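Local structure of probable arabinosyltransferase C (Mycobacterium tuberculosis, 3PTY) at residues 133-138 with 238-243; 64-69 with 142-147. The protein is a mycobacterial cell-wall arabinosyltransferase that polymerises arabinose into arabinan, represented here by its lectin-like, carbohydrate-binding C-terminal domain. One frame throughout, in Å; residues are numbered along the deposited sequence.

Contact 1 (133-138 with 238-243). With CA (calcium ion), chain C; PO4 (phosphate ion), chain D.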
loop_
_atom_site.group_PDB
_atom_site.type_symbol
_atom_site.label_atom_id
_atom_site.label_comp_id
_atom_site.label_asym_id
_atom_site.label_seq_id
_atom_site.Cartn_x
_atom_site.Cartn_y
_atom_site.Cartn_z
ATOM N N LEU A 133 8.942 29.453 3.466
ATOM C CA LEU A 133 9.322 29.915 4.802
ATOM C C LEU A 133 8.870 28.905 5.861
ATOM O O LEU A 133 7.724 28.443 5.831
ATOM C CB LEU A 133 8.725 31.294 5.095
ATOM C CG LEU A 133 9.295 32.489 4.319
ATOM C CD1 LEU A 133 8.509 33.760 4.638
ATOM C CD2 LEU A 133 10.802 32.690 4.599
ATOM N N GLY A 134 9.765 28.555 6.786
ATOM C CA GLY A 134 9.448 27.572 7.814
ATOM C C GLY A 134 9.974 27.932 9.194
ATOM O O GLY A 134 10.945 28.682 9.322
ATOM N N SER A 135 9.347 27.386 10.233
ATOM C CA SER A 135 9.716 27.725 11.610
ATOM C C SER A 135 10.505 26.625 12.312
ATOM O O SER A 135 10.714 26.694 13.523
ATOM C CB SER A 135 8.468 28.051 12.434
ATOM O OG SER A 135 7.643 26.902 12.551
ATOM N N TRP A 136 10.936 25.604 11.573
ATOM C CA TRP A 136 11.749 24.566 12.197
ATOM C C TRP A 136 13.158 25.080 12.468
ATOM O O TRP A 136 13.696 25.883 11.704
ATOM C CB TRP A 136 11.837 23.306 11.336
ATOM C CG TRP A 136 12.765 22.278 11.932
ATOM C CD1 TRP A 136 12.440 21.302 12.831
ATOM C CD2 TRP A 136 14.173 22.142 11.685
ATOM N NE1 TRP A 136 13.558 20.560 13.152
ATOM C CE2 TRP A 136 14.633 21.057 12.462
ATOM C CE3 TRP A 136 15.086 22.828 10.880
ATOM C CZ2 TRP A 136 15.965 20.646 12.459
ATOM C CZ3 TRP A 136 16.414 22.417 10.879
ATOM C CH2 TRP A 136 16.837 21.337 11.664
ATOM N N ARG A 137 13.745 24.613 13.563
ATOM C CA ARG A 137 15.156 24.851 13.829
ATOM C C ARG A 137 15.697 23.817 14.805
ATOM O O ARG A 137 14.945 23.222 15.580
ATOM C CB ARG A 137 15.388 26.264 14.370
ATOM C CG ARG A 137 14.763 26.525 15.733
ATOM C CD ARG A 137 14.873 27.996 16.092
ATOM N NE ARG A 137 14.432 28.837 14.982
ATOM C CZ ARG A 137 14.829 30.090 14.788
ATOM N NH1 ARG A 137 15.685 30.659 15.633
ATOM N NH2 ARG A 137 14.379 30.772 13.745
ATOM N N ALA A 138 17.006 23.597 14.754
ATOM C CA ALA A 138 17.659 22.751 15.737
ATOM C C ALA A 138 18.026 23.607 16.944
ATOM O O ALA A 138 18.007 24.841 16.874
ATOM C CB ALA A 138 18.904 22.081 15.138
ATOM N N HIS A 238 7.118 20.443 16.712
ATOM C CA HIS A 238 5.992 21.275 16.325
ATOM C C HIS A 238 6.498 22.476 15.547
ATOM O O HIS A 238 7.032 23.408 16.130
ATOM C CB HIS A 238 5.211 21.729 17.558
ATOM C CG HIS A 238 3.868 22.310 17.242
ATOM N ND1 HIS A 238 2.697 21.599 17.391
ATOM C CD2 HIS A 238 3.509 23.534 16.785
ATOM C CE1 HIS A 238 1.673 22.361 17.048
ATOM N NE2 HIS A 238 2.138 23.540 16.676
ATOM N N TRP A 239 6.359 22.436 14.228
ATOM C CA TRP A 239 6.846 23.516 13.378
ATOM C C TRP A 239 5.989 23.599 12.121
ATOM O O TRP A 239 5.213 22.688 11.829
ATOM C CB TRP A 239 8.321 23.297 13.015
ATOM C CG TRP A 239 8.586 21.948 12.421
ATOM C CD1 TRP A 239 8.925 20.808 13.094
ATOM C CD2 TRP A 239 8.522 21.592 11.035
ATOM N NE1 TRP A 239 9.076 19.768 12.215
ATOM C CE2 TRP A 239 8.834 20.221 10.944
ATOM C CE3 TRP A 239 8.232 22.298 9.863
ATOM C CZ2 TRP A 239 8.868 19.542 9.725
ATOM C CZ3 TRP A 239 8.264 21.622 8.655
ATOM C CH2 TRP A 239 8.582 20.257 8.596
ATOM N N ILE A 240 6.133 24.689 11.379
ATOM C CA ILE A 240 5.302 24.942 10.203
ATOM C C ILE A 240 6.159 25.436 9.044
ATOM O O ILE A 240 7.018 26.289 9.235
ATOM C CB ILE A 240 4.252 26.039 10.497
ATOM C CG1 ILE A 240 3.414 25.671 11.725
ATOM C CG2 ILE A 240 3.340 26.248 9.283
ATOM C CD1 ILE A 240 2.485 26.791 12.196
ATOM N N ALA A 241 5.926 24.904 7.848
ATOM C CA ALA A 241 6.550 25.447 6.642
ATOM C C ALA A 241 5.471 25.694 5.593
ATOM O O ALA A 241 4.592 24.853 5.396
ATOM C CB ALA A 241 7.613 24.495 6.099
ATOM N N LEU A 242 5.541 26.842 4.923
ATOM C CA LEU A 242 4.506 27.237 3.970
ATOM C C LEU A 242 5.092 27.685 2.643
ATOM O O LEU A 242 6.254 28.077 2.565
ATOM C CB LEU A 242 3.658 28.389 4.531
ATOM C CG LEU A 242 2.911 28.172 5.853
ATOM C CD1 LEU A 242 2.236 29.464 6.277
ATOM C CD2 LEU A 242 1.892 27.055 5.725
ATOM N N THR A 243 4.265 27.630 1.606
ATOM C CA THR A 243 4.593 28.195 0.304
ATOM C C THR A 243 3.390 29.059 -0.064
ATOM O O THR A 243 2.384 29.032 0.647
ATOM C CB THR A 243 4.803 27.092 -0.748
ATOM O OG1 THR A 243 3.671 26.216 -0.740
ATOM C CG2 THR A 243 6.070 26.284 -0.441
HETATM CA CA CA C . 7.641 25.497 17.132
HETATM P P PO4 D . 10.583 16.150 12.113
HETATM O O1 PO4 D . 10.158 14.751 12.503
HETATM O O2 PO4 D . 10.224 16.399 10.663
HETATM O O3 PO4 D . 12.081 16.285 12.284
HETATM O O4 PO4 D . 9.884 17.155 13.001
HETATM O O HOH W 1 9.769 25.580 15.583
HETATM O O HOH W 2 7.969 27.880 17.829
HETATM O O HOH W 3 9.475 24.285 18.446
#
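Trp136 turns the edge of its indole to one face of Trp239 in a T-shaped stack, five-membered ring against five-membered ring, the planes inclined at 75° and the two CD1 atoms 3.6 Å apart. Beside that edge Trp136 CB adds a CH-pi contact, 4.0 Å from the centroid of the five-membered ring of Trp239, displaced toward its CG-CD2 bond. With CG anti to the backbone N (chi1 175°), CB and CD1 of Trp136 both meet the same indole. Over one face of Trp136, toward the rim, lies Ala138 N; Ala241 CB sits at the edge of Trp239. At the rim of Trp239, near the ring plane, NE1 gives an almost straight hydrogen bond of 2.8 Å to O4 of a phosphate ion, probably from the crystallisation liquor and also held by Arg172. Behind the rings, 133-134 pairs antiparallel with 240-242 at an outer border of the nine-stranded sheet in this beta-sandwich, lectin-like domain. Leu133 and Leu242 exchange two backbone hydrogen bonds, and Gly134 CA comes to 3.8 Å from Ala241 CA. Past Gly134, Ser135 N bonds to Ile240 O, while Ser135 OG replaces a backbone carbonyl and accepts from Ile240 N at 2.9 Å. The same hydroxyl is hydrogen-bonded to Asp231, a calcium ligand. His238 O coordinates the calcium at 2.4 Å, alongside Asp231, Asp233 and three waters.

Contact 2 (64-69 with 142-147)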
loop_
_atom_site.group_PDB
_atom_site.type_symbol
_atom_site.label_atom_id
_atom_site.label_comp_id
_atom_site.label_asym_id
_atom_site.label_seq_id
_atom_site.Cartn_x
_atom_site.Cartn_y
_atom_site.Cartn_z
ATOM N N SER A 64 7.704 38.321 9.498
ATOM C CA SER A 64 8.311 37.023 9.675
ATOM C C SER A 64 9.093 37.054 10.981
ATOM O O SER A 64 10.045 37.817 11.123
ATOM C CB SER A 64 9.246 36.719 8.509
ATOM O OG SER A 64 10.086 35.622 8.813
ATOM N N GLU A 65 8.672 36.246 11.942
ATOM C CA GLU A 65 9.426 36.086 13.171
ATOM C C GLU A 65 9.865 34.639 13.272
ATOM O O GLU A 65 9.037 33.751 13.432
ATOM C CB GLU A 65 8.569 36.464 14.379
ATOM C CG GLU A 65 9.254 36.221 15.717
ATOM C CD GLU A 65 8.326 36.477 16.901
ATOM O OE1 GLU A 65 7.146 36.077 16.838
ATOM O OE2 GLU A 65 8.779 37.065 17.897
ATOM N N ALA A 66 11.168 34.409 13.168
ATOM C CA ALA A 66 11.723 33.061 13.205
ATOM C C ALA A 66 11.115 32.109 12.160
ATOM O O ALA A 66 11.092 30.897 12.359
ATOM C CB ALA A 66 11.623 32.473 14.620
ATOM N N PHE A 67 10.627 32.666 11.054
ATOM C CA PHE A 67 10.294 31.880 9.860
ATOM C C PHE A 67 11.344 32.200 8.803
ATOM O O PHE A 67 11.495 33.363 8.421
ATOM C CB PHE A 67 8.924 32.275 9.305
ATOM C CG PHE A 67 7.773 31.435 9.818
ATOM C CD1 PHE A 67 7.193 31.695 11.055
ATOM C CD2 PHE A 67 7.251 30.413 9.041
ATOM C CE1 PHE A 67 6.120 30.942 11.510
ATOM C CE2 PHE A 67 6.183 29.647 9.494
ATOM C CZ PHE A 67 5.616 29.910 10.725
ATOM N N THR A 68 12.059 31.183 8.323
ATOM C CA THR A 68 13.177 31.398 7.406
ATOM C C THR A 68 13.124 30.416 6.235
ATOM O O THR A 68 12.502 29.364 6.340
ATOM C CB THR A 68 14.523 31.205 8.136
ATOM O OG1 THR A 68 14.595 29.864 8.634
ATOM C CG2 THR A 68 14.654 32.187 9.295
ATOM N N PRO A 69 13.797 30.753 5.119
ATOM C CA PRO A 69 13.709 29.921 3.913
ATOM C C PRO A 69 14.203 28.495 4.142
ATOM O O PRO A 69 13.740 27.576 3.464
ATOM C CB PRO A 69 14.613 30.651 2.910
ATOM C CG PRO A 69 14.599 32.073 3.362
ATOM C CD PRO A 69 14.529 32.010 4.876
ATOM N N VAL A 142 12.210 28.768 19.614
ATOM C CA VAL A 142 11.684 30.104 19.877
ATOM C C VAL A 142 10.287 30.273 19.275
ATOM O O VAL A 142 9.909 29.532 18.369
ATOM C CB VAL A 142 12.615 31.188 19.306
ATOM C CG1 VAL A 142 14.023 31.040 19.890
ATOM C CG2 VAL A 142 12.662 31.099 17.786
ATOM N N PRO A 143 9.513 31.244 19.784
ATOM C CA PRO A 143 8.196 31.526 19.201
ATOM C C PRO A 143 8.348 32.008 17.760
ATOM O O PRO A 143 9.333 32.673 17.442
ATOM C CB PRO A 143 7.656 32.665 20.076
ATOM C CG PRO A 143 8.447 32.604 21.339
ATOM C CD PRO A 143 9.801 32.092 20.956
ATOM N N ALA A 144 7.390 31.685 16.899
ATOM C CA ALA A 144 7.505 32.054 15.492
ATOM C C ALA A 144 6.153 32.461 14.940
ATOM O O ALA A 144 5.117 31.932 15.351
ATOM C CB ALA A 144 8.093 30.901 14.689
ATOM N N MET A 145 6.161 33.420 14.024
ATOM C CA MET A 145 4.918 33.915 13.444
ATOM C C MET A 145 5.163 34.335 12.019
ATOM O O MET A 145 6.256 34.779 11.684
ATOM C CB MET A 145 4.412 35.143 14.197
ATOM C CG MET A 145 4.222 34.959 15.682
ATOM S SD MET A 145 3.494 36.462 16.364
ATOM C CE MET A 145 1.984 36.550 15.400
ATOM N N LEU A 146 4.132 34.235 11.187
ATOM C CA LEU A 146 4.250 34.670 9.805
ATOM C C LEU A 146 2.985 35.377 9.359
ATOM O O LEU A 146 1.877 34.947 9.672
ATOM C CB LEU A 146 4.514 33.476 8.889
ATOM C CG LEU A 146 4.667 33.775 7.392
ATOM C CD1 LEU A 146 5.947 34.573 7.126
ATOM C CD2 LEU A 146 4.698 32.488 6.598
ATOM N N ARG A 147 3.165 36.464 8.619
ATOM C CA ARG A 147 2.074 37.125 7.927
ATOM C C ARG A 147 2.596 37.492 6.555
ATOM O O ARG A 147 3.533 38.284 6.438
ATOM C CB ARG A 147 1.643 38.391 8.679
ATOM C CG ARG A 147 0.544 39.175 7.987
ATOM C CD ARG A 147 -0.045 40.253 8.903
ATOM N NE ARG A 147 0.846 41.404 9.065
ATOM C CZ ARG A 147 1.478 41.714 10.192
ATOM N NH1 ARG A 147 1.325 40.958 11.276
ATOM N NH2 ARG A 147 2.261 42.786 10.235
#
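Glu65 and Met145 form an antiparallel hydrogen-bonded pair, closed by Glu65 N to Met145 O at 2.8 Å, practically straight, and by Met145 N to Glu65 O at 3.0 Å, bent to 153° and directed at a lone pair in the carbonyl plane. They join strand 63-65, outermost in the nine-stranded sheet of this beta-sandwich domain within the chain, to strand 144-152, whose other neighbour is 224-231. Ala144 CA closes on the accepting Glu65 O as a C-H...O contact. On the sheet face of this pair the two side chains pass at a slant: the extended Glu65 chain brings OE1 alongside the Met145 thioether arm, 3.3 Å from CG and less close to SD. Ala66, with positive phi (55°), turns the chain out of the strand, and its methyl meets Val142 CG2 and Pro143 O. Phe67 then swings back over strand 144-152, onto the sheet face of Leu146. Leu146 CB sits over the centre of the phenyl face as a CH-pi contact, 3.8 Å from the centroid and only 8° off the normal, and CD2 reaches the ring at CD2 of Phe67. Ala144 C and Met145 N lie at the ring edge, in plane. Phe67 is buried, its other neighbours including Ile240 and Ala229. Phe67 CE1 also meets the methyl CB of Ala144 at 3.7 Å.

In the fold
Contacts 1 and 2 lie at the two outer borders of one antiparallel sheet, yet their centres are only about 8 Å apart, because those borders come together. Their segments alternate along the chain, and they touch directly: Gly134 N lies 2.9 Å from Thr68 O, a probable hydrogen bond, and Leu133 packs on Pro69 and Leu146. Contact 1 is the buried one, with paired tryptophans and a link to the calcium site through His238 and Ser135. Contact 2 is only partly buried: Glu65 and Met145 are partly exposed, whereas Phe67 and Leu146 turn inward, where Phe67 meets Ile240 and Leu146 meets Leu242 of the other contact.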